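Local coordinates for protein triabin (Triatoma pallidipennis, PDB 1AVG) that inhibits thrombin by forming a one-to-one non-covalent complex with it, blocking thrombin-induced platelet aggregation and fibrin formation, at residues G32-Q40 with T51-N59. Sequence-based numbering, arbitrary orientation.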
ATOM      1  N   GLY C  32      17.195   9.459  -5.781  1.00 54.97           N
ATOM      2  CA  GLY C  32      18.235  10.404  -6.151  1.00 54.30           C
ATOM      3  C   GLY C  32      19.273   9.997  -7.180  1.00 52.92           C
ATOM      4  O   GLY C  32      19.457  10.706  -8.171  1.00 51.88           O
ATOM      5  N   VAL C  33      19.981   8.896  -6.928  1.00 50.71           N
ATOM      6  CA  VAL C  33      21.029   8.418  -7.835  1.00 49.85           C
ATOM      7  C   VAL C  33      20.745   8.631  -9.312  1.00 48.68           C
ATOM      8  O   VAL C  33      19.683   8.274  -9.819  1.00 49.56           O
ATOM      9  CB  VAL C  33      21.361   6.926  -7.630  1.00 48.69           C
ATOM     10  CG1 VAL C  33      22.281   6.743  -6.425  1.00 46.92           C
ATOM     11  CG2 VAL C  33      20.079   6.117  -7.483  1.00 47.84           C
ATOM     12  N   THR C  34      21.725   9.201  -9.997  1.00 47.41           N
ATOM     13  CA  THR C  34      21.601   9.464 -11.417  1.00 46.72           C
ATOM     14  C   THR C  34      22.901   9.094 -12.125  1.00 44.43           C
ATOM     15  O   THR C  34      23.020   9.222 -13.345  1.00 43.11           O
ATOM     16  CB  THR C  34      21.256  10.938 -11.662  1.00 48.93           C
ATOM     17  OG1 THR C  34      21.165  11.182 -13.070  1.00 58.49           O
ATOM     18  CG2 THR C  34      22.309  11.845 -11.043  1.00 50.01           C
ATOM     19  N   SER C  35      23.844   8.554 -11.360  1.00 42.51           N
ATOM     20  CA  SER C  35      25.136   8.168 -11.904  1.00 40.00           C
ATOM     21  C   SER C  35      25.638   6.941 -11.158  1.00 36.83           C
ATOM     22  O   SER C  35      25.484   6.853  -9.937  1.00 37.70           O
ATOM     23  CB  SER C  35      26.132   9.316 -11.715  1.00 47.11           C
ATOM     24  OG  SER C  35      25.546  10.572 -12.033  1.00 55.93           O
ATOM     25  N   PRO C  36      26.192   5.951 -11.884  1.00 31.78           N
ATOM     26  CA  PRO C  36      26.355   5.938 -13.342  1.00 30.09           C
ATOM     27  C   PRO C  36      25.059   5.574 -14.056  1.00 29.40           C
ATOM     28  O   PRO C  36      24.232   4.848 -13.507  1.00 32.75           O
ATOM     29  CB  PRO C  36      27.417   4.858 -13.547  1.00 27.38           C
ATOM     30  CG  PRO C  36      27.151   3.914 -12.449  1.00 25.38           C
ATOM     31  CD  PRO C  36      26.932   4.830 -11.275  1.00 26.24           C
ATOM     32  N   ALA C  37      24.877   6.082 -15.271  1.00 25.71           N
ATOM     33  CA  ALA C  37      23.943   5.466 -16.211  1.00 25.23           C
ATOM     34  C   ALA C  37      24.651   4.464 -17.142  1.00 28.91           C
ATOM     35  O   ALA C  37      25.799   4.677 -17.539  1.00 34.82           O
ATOM     36  CB  ALA C  37      23.218   6.537 -17.012  1.00 16.52           C
ATOM     37  N   VAL C  38      23.966   3.370 -17.470  1.00 25.02           N
ATOM     38  CA  VAL C  38      24.500   2.323 -18.339  1.00 17.05           C
ATOM     39  C   VAL C  38      23.368   1.762 -19.229  1.00 19.64           C
ATOM     40  O   VAL C  38      22.291   1.451 -18.734  1.00 24.55           O
ATOM     41  CB  VAL C  38      25.145   1.216 -17.459  1.00 13.71           C
ATOM     42  CG1 VAL C  38      24.574  -0.145 -17.759  1.00 21.56           C
ATOM     43  CG2 VAL C  38      26.644   1.209 -17.633  1.00 10.97           C
ATOM     44  N   CYS C  39      23.570   1.708 -20.541  1.00 20.18           N
ATOM     45  CA  CYS C  39      22.535   1.174 -21.424  1.00 22.79           C
ATOM     46  C   CYS C  39      22.826  -0.268 -21.807  1.00 26.48           C
ATOM     47  O   CYS C  39      23.916  -0.590 -22.287  1.00 27.13           O
ATOM     48  CB  CYS C  39      22.385   2.000 -22.703  1.00 29.71           C
ATOM     49  SG  CYS C  39      21.198   1.260 -23.881  1.00 26.56           S
ATOM     50  N   GLN C  40      21.836  -1.130 -21.606  1.00 27.09           N
ATOM     51  CA  GLN C  40      21.955  -2.548 -21.917  1.00 22.83           C
ATOM     52  C   GLN C  40      20.955  -2.877 -23.006  1.00 27.00           C
ATOM     53  O   GLN C  40      19.774  -2.564 -22.873  1.00 33.53           O
ATOM     54  CB  GLN C  40      21.647  -3.385 -20.676  1.00 10.96           C
ATOM     55  CG  GLN C  40      22.581  -3.120 -19.512  1.00  6.80           C
ATOM     56  CD  GLN C  40      21.964  -3.442 -18.167  1.00 17.50           C
ATOM     57  OE1 GLN C  40      22.421  -2.953 -17.136  1.00 31.31           O
ATOM     58  NE2 GLN C  40      20.931  -4.270 -18.162  1.00 17.50           N
ATOM     59  N   THR C  51      15.346  -4.827 -26.683  1.00 62.17           N
ATOM     60  CA  THR C  51      14.898  -4.011 -25.564  1.00 49.14           C
ATOM     61  C   THR C  51      16.062  -3.250 -24.964  1.00 43.66           C
ATOM     62  O   THR C  51      17.137  -3.812 -24.763  1.00 41.68           O
ATOM     63  CB  THR C  51      14.308  -4.881 -24.468  1.00 44.24           C
ATOM     64  OG1 THR C  51      13.539  -5.930 -25.064  1.00 41.35           O
ATOM     65  CG2 THR C  51      13.415  -4.050 -23.563  1.00 45.28           C
ATOM     66  N   GLN C  52      15.853  -1.974 -24.678  1.00 38.80           N
ATOM     67  CA  GLN C  52      16.901  -1.159 -24.088  1.00 33.88           C
ATOM     68  C   GLN C  52      16.567  -0.907 -22.628  1.00 32.68           C
ATOM     69  O   GLN C  52      15.538  -0.301 -22.315  1.00 34.02           O
ATOM     70  CB  GLN C  52      17.028   0.176 -24.815  1.00 34.23           C
ATOM     71  CG  GLN C  52      17.188   0.062 -26.315  1.00 38.72           C
ATOM     72  CD  GLN C  52      17.209   1.417 -26.985  1.00 43.77           C
ATOM     73  OE1 GLN C  52      16.368   2.276 -26.712  1.00 46.68           O
ATOM     74  NE2 GLN C  52      18.182   1.623 -27.858  1.00 51.49           N
ATOM     75  N   ILE C  53      17.392  -1.442 -21.737  1.00 27.47           N
ATOM     76  CA  ILE C  53      17.197  -1.252 -20.311  1.00 23.39           C
ATOM     77  C   ILE C  53      18.248  -0.222 -19.925  1.00 24.47           C
ATOM     78  O   ILE C  53      19.436  -0.428 -20.156  1.00 27.86           O
ATOM     79  CB  ILE C  53      17.468  -2.542 -19.499  1.00 23.52           C
ATOM     80  CG1 ILE C  53      16.671  -3.733 -20.056  1.00 25.91           C
ATOM     81  CG2 ILE C  53      17.150  -2.307 -18.029  1.00 26.51           C
ATOM     82  CD1 ILE C  53      15.295  -3.928 -19.475  1.00 25.49           C
ATOM     83  N   VAL C  54      17.804   0.929 -19.444  1.00 22.56           N
ATOM     84  CA  VAL C  54      18.717   1.970 -19.015  1.00 15.40           C
ATOM     85  C   VAL C  54      18.760   1.841 -17.499  1.00 15.88           C
ATOM     86  O   VAL C  54      17.758   2.084 -16.835  1.00 16.56           O
ATOM     87  CB  VAL C  54      18.207   3.364 -19.430  1.00  9.55           C
ATOM     88  CG1 VAL C  54      19.081   4.447 -18.847  1.00 10.04           C
ATOM     89  CG2 VAL C  54      18.190   3.479 -20.939  1.00  6.41           C
ATOM     90  N   GLU C  55      19.890   1.381 -16.967  1.00 11.47           N
ATOM     91  CA  GLU C  55      20.051   1.201 -15.530  1.00  9.70           C
ATOM     92  C   GLU C  55      20.806   2.366 -14.908  1.00 13.33           C
ATOM     93  O   GLU C  55      21.860   2.755 -15.397  1.00 19.05           O
ATOM     94  CB  GLU C  55      20.768  -0.115 -15.239  1.00  2.31           C
ATOM     95  CG  GLU C  55      20.852  -0.446 -13.760  1.00  5.59           C
ATOM     96  CD  GLU C  55      21.120  -1.910 -13.498  1.00  8.88           C
ATOM     97  OE1 GLU C  55      21.034  -2.718 -14.440  1.00  6.88           O
ATOM     98  OE2 GLU C  55      21.413  -2.264 -12.342  1.00 12.18           O
ATOM     99  N   ILE C  56      20.293   2.880 -13.796  1.00 15.51           N
ATOM    100  CA  ILE C  56      20.890   4.025 -13.114  1.00 14.57           C
ATOM    101  C   ILE C  56      21.187   3.751 -11.643  1.00 16.19           C
ATOM    102  O   ILE C  56      20.421   3.054 -10.968  1.00 22.18           O
ATOM    103  CB  ILE C  56      19.925   5.216 -13.156  1.00 13.82           C
ATOM    104  CG1 ILE C  56      19.479   5.483 -14.592  1.00 16.42           C
ATOM    105  CG2 ILE C  56      20.584   6.444 -12.586  1.00 16.89           C
ATOM    106  CD1 ILE C  56      18.010   5.830 -14.724  1.00 15.29           C
ATOM    107  N   GLY C  57      22.306   4.288 -11.165  1.00 14.94           N
ATOM    108  CA  GLY C  57      22.697   4.159  -9.766  1.00 16.02           C
ATOM    109  C   GLY C  57      23.376   2.885  -9.301  1.00 20.72           C
ATOM    110  O   GLY C  57      23.584   2.693  -8.089  1.00 18.55           O
ATOM    111  N   TYR C  58      23.729   2.012 -10.241  1.00 23.71           N
ATOM    112  CA  TYR C  58      24.375   0.757  -9.887  1.00 27.41           C
ATOM    113  C   TYR C  58      25.879   0.950  -9.866  1.00 32.95           C
ATOM    114  O   TYR C  58      26.547   0.869 -10.891  1.00 37.34           O
ATOM    115  CB  TYR C  58      23.986  -0.347 -10.867  1.00 28.01           C
ATOM    116  CG  TYR C  58      24.291  -1.745 -10.381  1.00 25.45           C
ATOM    117  CD1 TYR C  58      24.022  -2.125  -9.069  1.00 24.04           C
ATOM    118  CD2 TYR C  58      24.837  -2.693 -11.242  1.00 28.45           C
ATOM    119  CE1 TYR C  58      24.288  -3.416  -8.627  1.00 29.92           C
ATOM    120  CE2 TYR C  58      25.108  -3.982 -10.815  1.00 33.43           C
ATOM    121  CZ  TYR C  58      24.833  -4.340  -9.508  1.00 35.80           C
ATOM    122  OH  TYR C  58      25.113  -5.619  -9.087  1.00 43.16           O
ATOM    123  N   ASN C  59      26.400   1.182  -8.670  1.00 37.59           N
ATOM    124  CA  ASN C  59      27.824   1.410  -8.428  1.00 39.14           C
ATOM    125  C   ASN C  59      28.808   0.401  -9.020  1.00 38.61           C
ATOM    126  O   ASN C  59      30.008   0.668  -9.058  1.00 42.86           O
ATOM    127  CB  ASN C  59      28.070   1.532  -6.921  1.00 42.55           C
ATOM    128  CG  ASN C  59      27.329   0.470  -6.122  1.00 49.28           C
ATOM    129  OD1 ASN C  59      27.520  -0.732  -6.327  1.00 51.88           O
ATOM    130  ND2 ASN C  59      26.440   0.910  -5.243  1.00 51.20           N
TER
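The amide of Q40 and the carboxylate of E55 meet on one face of an antiparallel strand pair, their planes turned 62° apart. As modelled, Q40 OE1 lies 3.0 Å from E55 OE1; the amide is probably built flipped, and turned back this may be a hydrogen bond. Q40 CG stands anti to the carbonyl carbon (chi1 -61°), and the extended chain beyond it carries the amide across to E55. The other carboxylate oxygen, OE2, is hydrogen-bonded to H29 NE2 and forms a salt bridge with R111, two partners that would probably favour the charged form. The flat ring of Y58 stacks on H29, lies against R111 as a cation-pi pair and meets F61 edge-to-face; its OH is hydrogen-bonded to E121. P36, after a cis peptide, sets CG 3.5 Å from Y58 O.

Beneath these groups the backbones pair in register. V38 and E55 exchange bonds of 3.0 Å (V38 N to E55 O, and E55 N to V38 O), and Q40 and I53 form the next hydrogen-bonded pair. G57 N reaches P36 O at 3.1 Å, adding one more bond where the strands give way to loop. There V33 CB sits 3.7 Å from G57 CA, and I56 CG2 lies against T34 CA.

Strands 37-43 and 51-56 form a hairpin of the calycin barrel. Strand 24-28 pairs parallel with 51-56 and strand 66-71 parallel with 37-43, so the hairpin's strands are swapped in sheet order; helix 138-141 covers the face bearing A37, C39 and V54, where C39 is disulfide-bonded to C142.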